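Local coordinates for protein carboxyvinyl-carboxyphosphonate phosphorylmutase (Bacillus anthracis, PDB 4IQD) that belongs to the phosphoenolpyruvate phosphomutase family of TIM-barrel proteins and holds pyruvic acid in several pockets of the model, at residues Glu144-Lys149 and Asn182-Ala187; Ser159-Ala164 and Ala189-Pro194; Glu202-Asn207 and Ala233-Gln238. All blocks are in the same frame, centred on the assembly; numbering follows the deposited sequence.

Contact 1: residues Glu144-Lys149 and Asn182-Ala187; sequences EELVQK and NAYVKA
Leu146 lies over the ring of Tyr184, and this pair is the tight part of the contact between two neighbouring helices on the outside of the barrel. The CD2 methyl sits over the centre of the ring, 3.5 Å from the centroid and 11° off the ring normal, a CH-pi contact made square to the face. Leu146 CG stands anti to the backbone N (chi1 -173°), which brings it to 4.0 Å from Tyr184 CE1, and from CG the CD2 branch reaches the ring centre. Leu146 CB rests on the same ring, 3.6 Å from Tyr184 CE1. The two side chains cross at about a right angle. Val147 comes to Tyr184 differently: its CG2 is near the ring plane, at the edge, 4.2 Å from Tyr184 CD1. From there outward the packing is looser. Val147 CG2 and Ala183 CB are 4.3 Å apart, while the other branch, CG1, stands 4.1 Å from Ala187 CB, so the valine reaches both alanines, one turn apart, with a different methyl for each. This outer half is partly exposed. On the solvent side beyond it, Glu144 and Gln148 turn away from the other helix. The short helical segments run 22° apart, with axes 9.0 Å from each other at closest approach. The contact is entirely apolar; the hydroxyl of Tyr184 takes its hydrogen bonds elsewhere, with Arg180 and Asp125. Beneath the pair lies the parallel sheet: Leu146 also packs on Ile123 of strand 120-124, and Tyr184 on Ala164 and Thr166 of strand 161-166, the strand that follows helix 143-156 and precedes helix 174-187.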
loop_
_atom_site.group_PDB
_atom_site.type_symbol
_atom_site.label_atom_id
_atom_site.label_comp_id
_atom_site.label_asym_id
_atom_site.label_seq_id
_atom_site.Cartn_x
_atom_site.Cartn_y
_atom_site.Cartn_z
ATOM N N GLU A 144 -20.313 -26.310 14.945
ATOM C CA GLU A 144 -21.596 -25.688 14.630
ATOM C C GLU A 144 -21.448 -24.188 14.449
ATOM O O GLU A 144 -22.103 -23.581 13.601
ATOM C CB GLU A 144 -22.606 -25.954 15.746
ATOM C CG GLU A 144 -23.861 -25.096 15.659
ATOM C CD GLU A 144 -24.734 -25.207 16.891
ATOM O OE1 GLU A 144 -24.256 -24.865 17.995
ATOM O OE2 GLU A 144 -25.898 -25.640 16.757
ATOM N N GLU A 145 -20.574 -23.599 15.254
ATOM C CA GLU A 145 -20.375 -22.163 15.248
ATOM C C GLU A 145 -19.950 -21.660 13.871
ATOM O O GLU A 145 -20.451 -20.642 13.400
ATOM C CB GLU A 145 -19.352 -21.774 16.314
ATOM C CG GLU A 145 -19.725 -20.540 17.113
ATOM C CD GLU A 145 -18.955 -20.437 18.419
ATOM O OE1 GLU A 145 -18.816 -21.471 19.115
ATOM O OE2 GLU A 145 -18.486 -19.324 18.744
ATOM N N LEU A 146 -19.041 -22.378 13.218
ATOM C CA LEU A 146 -18.638 -22.015 11.863
ATOM C C LEU A 146 -19.694 -22.442 10.855
ATOM O O LEU A 146 -19.930 -21.755 9.863
ATOM C CB LEU A 146 -17.285 -22.623 11.486
ATOM C CG LEU A 146 -16.778 -22.111 10.131
ATOM C CD1 LEU A 146 -16.709 -20.591 10.136
ATOM C CD2 LEU A 146 -15.436 -22.697 9.743
ATOM N N VAL A 147 -20.323 -23.581 11.119
ATOM C CA VAL A 147 -21.359 -24.121 10.249
ATOM C C VAL A 147 -22.455 -23.095 10.007
ATOM O O VAL A 147 -22.859 -22.860 8.870
ATOM C CB VAL A 147 -21.965 -25.412 10.840
ATOM C CG1 VAL A 147 -23.378 -25.651 10.316
ATOM C CG2 VAL A 147 -21.065 -26.603 10.540
ATOM N N GLN A 148 -22.919 -22.471 11.081
ATOM C CA GLN A 148 -23.947 -21.448 10.976
ATOM C C GLN A 148 -23.460 -20.241 10.182
ATOM O O GLN A 148 -24.197 -19.685 9.370
ATOM C CB GLN A 148 -24.400 -21.022 12.365
ATOM C CG GLN A 148 -25.100 -22.121 13.124
ATOM C CD GLN A 148 -25.404 -21.727 14.546
ATOM O OE1 GLN A 148 -24.659 -20.967 15.162
ATOM N NE2 GLN A 148 -26.509 -22.234 15.076
ATOM N N LYS A 149 -22.214 -19.843 10.413
ATOM C CA LYS A 149 -21.626 -18.726 9.687
ATOM C C LYS A 149 -21.559 -18.998 8.187
ATOM O O LYS A 149 -21.824 -18.113 7.377
ATOM C CB LYS A 149 -20.234 -18.402 10.223
ATOM C CG LYS A 149 -20.243 -17.695 11.563
ATOM C CD LYS A 149 -18.868 -17.159 11.914
ATOM C CE LYS A 149 -18.945 -16.182 13.073
ATOM N NZ LYS A 149 -17.635 -15.536 13.358
ATOM N N ASN A 182 -15.393 -31.801 6.730
ATOM C CA ASN A 182 -16.542 -32.356 6.025
ATOM C C ASN A 182 -17.860 -31.718 6.447
ATOM O O ASN A 182 -18.825 -31.702 5.684
ATOM C CB ASN A 182 -16.609 -33.874 6.204
ATOM C CG ASN A 182 -15.560 -34.606 5.388
ATOM O OD1 ASN A 182 -15.212 -34.190 4.283
ATOM N ND2 ASN A 182 -15.051 -35.706 5.932
ATOM N N ALA A 183 -17.896 -31.195 7.667
ATOM C CA ALA A 183 -19.078 -30.503 8.159
ATOM C C ALA A 183 -19.210 -29.158 7.467
ATOM O O ALA A 183 -20.291 -28.783 7.016
ATOM C CB ALA A 183 -18.996 -30.313 9.657
ATOM N N TYR A 184 -18.096 -28.442 7.385
ATOM C CA TYR A 184 -18.067 -27.131 6.760
ATOM C C TYR A 184 -18.440 -27.247 5.286
ATOM O O TYR A 184 -19.087 -26.363 4.728
ATOM C CB TYR A 184 -16.678 -26.509 6.892
ATOM C CG TYR A 184 -16.185 -26.330 8.315
ATOM C CD1 TYR A 184 -17.067 -26.258 9.386
ATOM C CD2 TYR A 184 -14.827 -26.221 8.581
ATOM C CE1 TYR A 184 -16.603 -26.090 10.683
ATOM C CE2 TYR A 184 -14.356 -26.054 9.869
ATOM C CZ TYR A 184 -15.245 -25.989 10.916
ATOM O OH TYR A 184 -14.766 -25.823 12.196
ATOM N N VAL A 185 -18.034 -28.352 4.669
ATOM C CA VAL A 185 -18.330 -28.605 3.263
ATOM C C VAL A 185 -19.823 -28.796 3.033
ATOM O O VAL A 185 -20.406 -28.176 2.147
ATOM C CB VAL A 185 -17.578 -29.844 2.740
ATOM C CG1 VAL A 185 -18.065 -30.210 1.345
ATOM C CG2 VAL A 185 -16.083 -29.591 2.736
ATOM N N LYS A 186 -20.448 -29.649 3.837
ATOM C CA LYS A 186 -21.876 -29.884 3.690
ATOM C C LYS A 186 -22.667 -28.630 4.046
ATOM O O LYS A 186 -23.805 -28.457 3.614
ATOM C CB LYS A 186 -22.328 -31.072 4.541
ATOM C CG LYS A 186 -23.011 -30.704 5.840
ATOM C CD LYS A 186 -23.791 -31.890 6.371
ATOM C CE LYS A 186 -24.756 -32.413 5.315
ATOM N NZ LYS A 186 -25.512 -33.610 5.777
ATOM N N ALA A 187 -22.049 -27.753 4.830
ATOM C CA ALA A 187 -22.686 -26.509 5.236
ATOM C C ALA A 187 -22.688 -25.511 4.085
ATOM O O ALA A 187 -23.499 -24.588 4.053
ATOM C CB ALA A 187 -21.985 -25.926 6.454
#

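Contact 2: residues Ser159-Ala164 and Ala189-Pro194; sequences SLYIVA and ADAIFP
Asp190 reaches across to Ile162 just before the two parallel strands pair. Its CG is anti to the carbonyl carbon (chi1 -48°), and OD2 takes the backbone N-H of Ile162 through its anti lone pair, at 2.6 Å and almost straight (174°). The same residue returns a bond from its own N to Ile162 O, 2.8 Å long, so one residue grips both the N-H and the C=O of another. The Tyr161 ring packs against Asp190 CB, which lies over one face, offset toward the rim and 3.6 Å from the centroid. Tyr161 CG, anti to its backbone N (chi1 -167°), is thereby set on the Asp190 side, 3.8 Å from Asp190 OD2. Beyond this the regular ladder takes over, with Ala164 N bonded to Ala191 O and Phe193 N to Ala164 O. Val163 CG2 meets Ala191 CB on one face of the sheet; on the other Ala164 CB touches Ala189 CB and Ile192 CD1, both at 3.9 Å. This pairing closes the beta-alpha-beta unit built around helix 174-187. A water lies within hydrogen-bonding distance of Leu160 O and Asp190 OD2. The straight bond from Ile162 N, helped by a long, weak ion pair of OD1 with Arg22, would probably favour a charged carboxylate.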
loop_
_atom_site.group_PDB
_atom_site.type_symbol
_atom_site.label_atom_id
_atom_site.label_comp_id
_atom_site.label_asym_id
_atom_site.label_seq_id
_atom_site.Cartn_x
_atom_site.Cartn_y
_atom_site.Cartn_z
ATOM N N SER A 159 -23.521 -16.253 -4.579
ATOM C CA SER A 159 -22.596 -16.079 -5.692
ATOM C C SER A 159 -21.152 -16.044 -5.208
ATOM O O SER A 159 -20.232 -15.820 -5.987
ATOM C CB SER A 159 -22.925 -14.795 -6.455
ATOM O OG SER A 159 -23.006 -13.688 -5.574
ATOM N N LEU A 160 -20.965 -16.275 -3.915
ATOM C CA LEU A 160 -19.649 -16.183 -3.297
ATOM C C LEU A 160 -19.040 -17.561 -3.053
ATOM O O LEU A 160 -19.611 -18.386 -2.342
ATOM C CB LEU A 160 -19.751 -15.418 -1.979
ATOM C CG LEU A 160 -18.616 -14.459 -1.629
ATOM C CD1 LEU A 160 -18.368 -13.471 -2.763
ATOM C CD2 LEU A 160 -18.949 -13.720 -0.347
ATOM N N TYR A 161 -17.877 -17.799 -3.650
ATOM C CA TYR A 161 -17.149 -19.046 -3.461
ATOM C C TYR A 161 -16.567 -19.038 -2.058
ATOM O O TYR A 161 -15.969 -18.053 -1.638
ATOM C CB TYR A 161 -16.037 -19.145 -4.503
ATOM C CG TYR A 161 -15.395 -20.506 -4.650
ATOM C CD1 TYR A 161 -15.897 -21.440 -5.551
ATOM C CD2 TYR A 161 -14.266 -20.844 -3.918
ATOM C CE1 TYR A 161 -15.303 -22.679 -5.704
ATOM C CE2 TYR A 161 -13.665 -22.079 -4.064
ATOM C CZ TYR A 161 -14.187 -22.993 -4.957
ATOM O OH TYR A 161 -13.589 -24.220 -5.103
ATOM N N ILE A 162 -16.756 -20.124 -1.320
ATOM C CA ILE A 162 -16.319 -20.147 0.066
ATOM C C ILE A 162 -15.184 -21.115 0.317
ATOM O O ILE A 162 -15.306 -22.312 0.058
ATOM C CB ILE A 162 -17.447 -20.541 1.015
ATOM C CG1 ILE A 162 -18.657 -19.632 0.821
ATOM C CG2 ILE A 162 -16.955 -20.475 2.445
ATOM C CD1 ILE A 162 -19.829 -20.016 1.685
ATOM N N VAL A 163 -14.084 -20.590 0.838
ATOM C CA VAL A 163 -13.005 -21.427 1.332
ATOM C C VAL A 163 -13.036 -21.407 2.855
ATOM O O VAL A 163 -13.053 -20.342 3.464
ATOM C CB VAL A 163 -11.634 -20.936 0.830
ATOM C CG1 VAL A 163 -10.514 -21.722 1.489
ATOM C CG2 VAL A 163 -11.554 -21.044 -0.685
ATOM N N ALA A 164 -13.065 -22.588 3.468
ATOM C CA ALA A 164 -13.111 -22.682 4.922
ATOM C C ALA A 164 -11.775 -23.129 5.508
ATOM O O ALA A 164 -11.239 -24.173 5.138
ATOM C CB ALA A 164 -14.227 -23.621 5.360
ATOM N N ALA A 189 -19.357 -24.782 2.210
ATOM C CA ALA A 189 -18.001 -24.445 1.790
ATOM C C ALA A 189 -17.633 -25.207 0.522
ATOM O O ALA A 189 -17.993 -26.372 0.364
ATOM C CB ALA A 189 -17.004 -24.731 2.902
ATOM N N ASP A 190 -16.930 -24.538 -0.386
ATOM C CA ASP A 190 -16.591 -25.118 -1.680
ATOM C C ASP A 190 -15.169 -25.668 -1.694
ATOM O O ASP A 190 -14.785 -26.399 -2.607
ATOM C CB ASP A 190 -16.752 -24.073 -2.783
ATOM C CG ASP A 190 -18.069 -23.329 -2.690
ATOM O OD1 ASP A 190 -19.123 -23.949 -2.933
ATOM O OD2 ASP A 190 -18.050 -22.119 -2.378
ATOM N N ALA A 191 -14.393 -25.311 -0.675
ATOM C CA ALA A 191 -12.986 -25.692 -0.603
ATOM C C ALA A 191 -12.482 -25.640 0.835
ATOM O O ALA A 191 -13.038 -24.922 1.664
ATOM C CB ALA A 191 -12.150 -24.779 -1.491
ATOM N N ILE A 192 -11.424 -26.393 1.123
ATOM C CA ILE A 192 -10.864 -26.430 2.473
ATOM C C ILE A 192 -9.391 -26.008 2.546
ATOM O O ILE A 192 -8.569 -26.413 1.726
ATOM C CB ILE A 192 -11.040 -27.817 3.130
ATOM C CG1 ILE A 192 -12.521 -28.177 3.229
ATOM C CG2 ILE A 192 -10.432 -27.835 4.515
ATOM C CD1 ILE A 192 -13.314 -27.256 4.134
ATOM N N PHE A 193 -9.088 -25.179 3.541
ATOM C CA PHE A 193 -7.737 -24.755 3.876
ATOM C C PHE A 193 -7.398 -25.444 5.203
ATOM O O PHE A 193 -7.780 -24.963 6.268
ATOM C CB PHE A 193 -7.737 -23.222 4.007
ATOM C CG PHE A 193 -6.427 -22.603 4.465
ATOM C CD1 PHE A 193 -5.327 -23.363 4.835
ATOM C CD2 PHE A 193 -6.319 -21.223 4.528
ATOM C CE1 PHE A 193 -4.162 -22.760 5.263
ATOM C CE2 PHE A 193 -5.153 -20.616 4.946
ATOM C CZ PHE A 193 -4.078 -21.384 5.315
ATOM N N PRO A 194 -6.670 -26.571 5.140
ATOM C CA PRO A 194 -6.259 -27.312 6.335
ATOM C C PRO A 194 -4.916 -26.822 6.855
ATOM O O PRO A 194 -3.873 -27.285 6.392
ATOM C CB PRO A 194 -6.120 -28.751 5.822
ATOM C CG PRO A 194 -6.170 -28.668 4.302
ATOM C CD PRO A 194 -6.180 -27.222 3.918
HETATM O O HOH W 1 -20.700 -20.837 -3.089
#

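Contact 3: residues Glu202-Asn207 and Ala233-Gln238; sequences EFRLFN and ANMGFQ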
loop_
_atom_site.group_PDB
_atom_site.type_symbol
_atom_site.label_atom_id
_atom_site.label_comp_id
_atom_site.label_asym_id
_atom_site.label_seq_id
_atom_site.Cartn_x
_atom_site.Cartn_y
_atom_site.Cartn_z
ATOM N N GLU A 202 -0.257 -37.084 5.413
ATOM C CA GLU A 202 -1.402 -36.381 5.973
ATOM C C GLU A 202 -2.128 -35.592 4.897
ATOM O O GLU A 202 -3.352 -35.500 4.902
ATOM C CB GLU A 202 -0.987 -35.473 7.132
ATOM C CG GLU A 202 -0.595 -36.245 8.384
ATOM C CD GLU A 202 -0.591 -35.393 9.640
ATOM O OE1 GLU A 202 -0.973 -34.207 9.564
ATOM O OE2 GLU A 202 -0.209 -35.914 10.709
ATOM N N PHE A 203 -1.362 -35.034 3.965
ATOM C CA PHE A 203 -1.941 -34.286 2.855
ATOM C C PHE A 203 -2.816 -35.225 2.034
ATOM O O PHE A 203 -4.010 -34.980 1.853
ATOM C CB PHE A 203 -0.855 -33.673 1.962
ATOM C CG PHE A 203 0.029 -32.665 2.661
ATOM C CD1 PHE A 203 -0.294 -32.166 3.903
ATOM C CD2 PHE A 203 1.177 -32.202 2.055
ATOM C CE1 PHE A 203 0.530 -31.246 4.519
ATOM C CE2 PHE A 203 1.998 -31.293 2.666
ATOM C CZ PHE A 203 1.671 -30.811 3.902
ATOM N N ARG A 204 -2.214 -36.307 1.546
ATOM C CA ARG A 204 -2.916 -37.290 0.726
ATOM C C ARG A 204 -4.106 -37.918 1.455
ATOM O O ARG A 204 -5.153 -38.154 0.854
ATOM C CB ARG A 204 -1.946 -38.382 0.267
ATOM C CG ARG A 204 -0.718 -37.870 -0.481
ATOM C CD ARG A 204 0.122 -39.031 -1.007
ATOM N NE ARG A 204 1.250 -38.602 -1.834
ATOM C CZ ARG A 204 1.187 -38.406 -3.150
ATOM N NH1 ARG A 204 0.047 -38.588 -3.798
ATOM N NH2 ARG A 204 2.264 -38.018 -3.819
ATOM N N LEU A 205 -3.941 -38.188 2.747
ATOM C CA LEU A 205 -5.015 -38.779 3.541
ATOM C C LEU A 205 -6.176 -37.814 3.724
ATOM O O LEU A 205 -7.341 -38.204 3.629
ATOM C CB LEU A 205 -4.509 -39.212 4.912
ATOM C CG LEU A 205 -5.596 -39.717 5.862
ATOM C CD1 LEU A 205 -6.299 -40.941 5.283
ATOM C CD2 LEU A 205 -5.022 -40.030 7.231
ATOM N N PHE A 206 -5.850 -36.558 4.006
ATOM C CA PHE A 206 -6.871 -35.544 4.218
ATOM C C PHE A 206 -7.669 -35.369 2.933
ATOM O O PHE A 206 -8.896 -35.336 2.955
ATOM C CB PHE A 206 -6.229 -34.223 4.647
ATOM C CG PHE A 206 -7.207 -33.216 5.187
ATOM C CD1 PHE A 206 -7.476 -33.150 6.544
ATOM C CD2 PHE A 206 -7.845 -32.324 4.342
ATOM C CE1 PHE A 206 -8.372 -32.221 7.047
ATOM C CE2 PHE A 206 -8.742 -31.392 4.838
ATOM C CZ PHE A 206 -9.005 -31.342 6.193
ATOM N N ASN A 207 -6.953 -35.275 1.816
ATOM C CA ASN A 207 -7.564 -35.191 0.497
ATOM C C ASN A 207 -8.485 -36.376 0.229
ATOM O O ASN A 207 -9.540 -36.229 -0.388
ATOM C CB ASN A 207 -6.469 -35.120 -0.573
ATOM C CG ASN A 207 -7.023 -34.924 -1.972
ATOM O OD1 ASN A 207 -8.086 -34.334 -2.159
ATOM N ND2 ASN A 207 -6.297 -35.422 -2.966
ATOM N N ALA A 233 0.487 -30.244 -6.087
ATOM C CA ALA A 233 -0.538 -30.725 -7.006
ATOM C C ALA A 233 -0.702 -32.240 -6.969
ATOM O O ALA A 233 -1.817 -32.736 -6.851
ATOM C CB ALA A 233 -0.248 -30.257 -8.421
ATOM N N ASN A 234 0.396 -32.980 -7.069
ATOM C CA ASN A 234 0.288 -34.434 -7.052
ATOM C C ASN A 234 0.097 -34.962 -5.641
ATOM O O ASN A 234 -0.165 -36.145 -5.431
ATOM C CB ASN A 234 1.482 -35.099 -7.744
ATOM C CG ASN A 234 2.811 -34.671 -7.163
ATOM O OD1 ASN A 234 3.023 -34.721 -5.954
ATOM N ND2 ASN A 234 3.719 -34.242 -8.032
HETATM N N MSE A 235 0.216 -34.065 -4.672
HETATM C CA MSE A 235 0.066 -34.434 -3.279
HETATM C C MSE A 235 -1.361 -34.197 -2.798
HETATM O O MSE A 235 -1.690 -34.470 -1.645
HETATM C CB MSE A 235 1.069 -33.671 -2.423
HETATM C CG MSE A 235 2.523 -34.010 -2.723
HETATM SE SE MSE A 235 3.584 -33.559 -1.173
HETATM C CE MSE A 235 2.267 -34.320 -0.014
ATOM N N GLY A 236 -2.201 -33.680 -3.688
ATOM C CA GLY A 236 -3.625 -33.586 -3.422
ATOM C C GLY A 236 -4.188 -32.185 -3.271
ATOM O O GLY A 236 -5.264 -32.009 -2.699
ATOM N N PHE A 237 -3.471 -31.190 -3.781
ATOM C CA PHE A 237 -3.928 -29.804 -3.701
ATOM C C PHE A 237 -4.270 -29.240 -5.070
ATOM O O PHE A 237 -3.673 -29.615 -6.073
ATOM C CB PHE A 237 -2.890 -28.925 -3.005
ATOM C CG PHE A 237 -2.805 -29.158 -1.527
ATOM C CD1 PHE A 237 -3.696 -28.543 -0.668
ATOM C CD2 PHE A 237 -1.845 -30.002 -1.000
ATOM C CE1 PHE A 237 -3.630 -28.761 0.690
ATOM C CE2 PHE A 237 -1.773 -30.223 0.357
ATOM C CZ PHE A 237 -2.668 -29.600 1.204
ATOM N N GLN A 238 -5.240 -28.335 -5.103
ATOM C CA GLN A 238 -5.708 -27.777 -6.365
ATOM C C GLN A 238 -5.531 -26.264 -6.431
ATOM O O GLN A 238 -5.855 -25.633 -7.435
ATOM C CB GLN A 238 -7.163 -28.175 -6.602
ATOM C CG GLN A 238 -7.371 -29.674 -6.500
ATOM C CD GLN A 238 -8.816 -30.083 -6.626
ATOM O OE1 GLN A 238 -9.544 -29.580 -7.480
ATOM N NE2 GLN A 238 -9.244 -31.005 -5.772
#
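Phe203 and Phe237 meet where a Schellman motif ends helix 229-234 and the chain turns toward strand 239-242, beside helix 200-209 of the barrel's outer layer. The aromatic contact is edge-to-face: the rim of Phe237 points at a face of Phe203, with centroids 5.5 Å apart and planes at 78°. CE2 of Phe237 is the touching atom, 3.8 Å from Phe203 CG.

Arg204 brings the charged group. Its chain is extended from CG to NE and carries the guanidinium across Met235, a selenomethionine, whose CA lies over the centre of one face, 4.1 Å above the plane. NH1 of Arg204 comes within 2.9 Å of Asn234 O, while NH2 has a salt bridge to Glu200. Met235 O, by contrast, is buried here with no partner in the model.

Having no side chain, Gly236 lets Asn207 come close. The backbone angles of this glycine, with phi positive (113°), would jam a CB against the preceding carbonyl oxygen, and Asn207 occupies the same side. With CG anti to its backbone N (chi1 -176°), Asn207 brings ND2 to 3.3 Å from Gly236 CA.

Contact 2 is the core of the set, two neighbouring strands buried in the barrel wall; contacts 1 and 3 lie farther out, their centres each about 20 Å from the centre of the chain, and are only partly buried. Contact 2 joins the two strands of a beta-alpha-beta unit, while contact 1 packs that unit's helix, 174-187, against the preceding helix 143-156; they touch where Tyr184 CB packs on Ala164 CB. Contact 3 follows along the chain and meets contact 2 through Phe206, against Ile192 and Pro194, but does not touch contact 1. The chemistry follows place: backbone hydrogen bonds and a carboxylate between strands, purely apolar packing between helices, and an edge-to-face aromatic pair and, separately, a guanidinium over backbone where helix 229-234 ends.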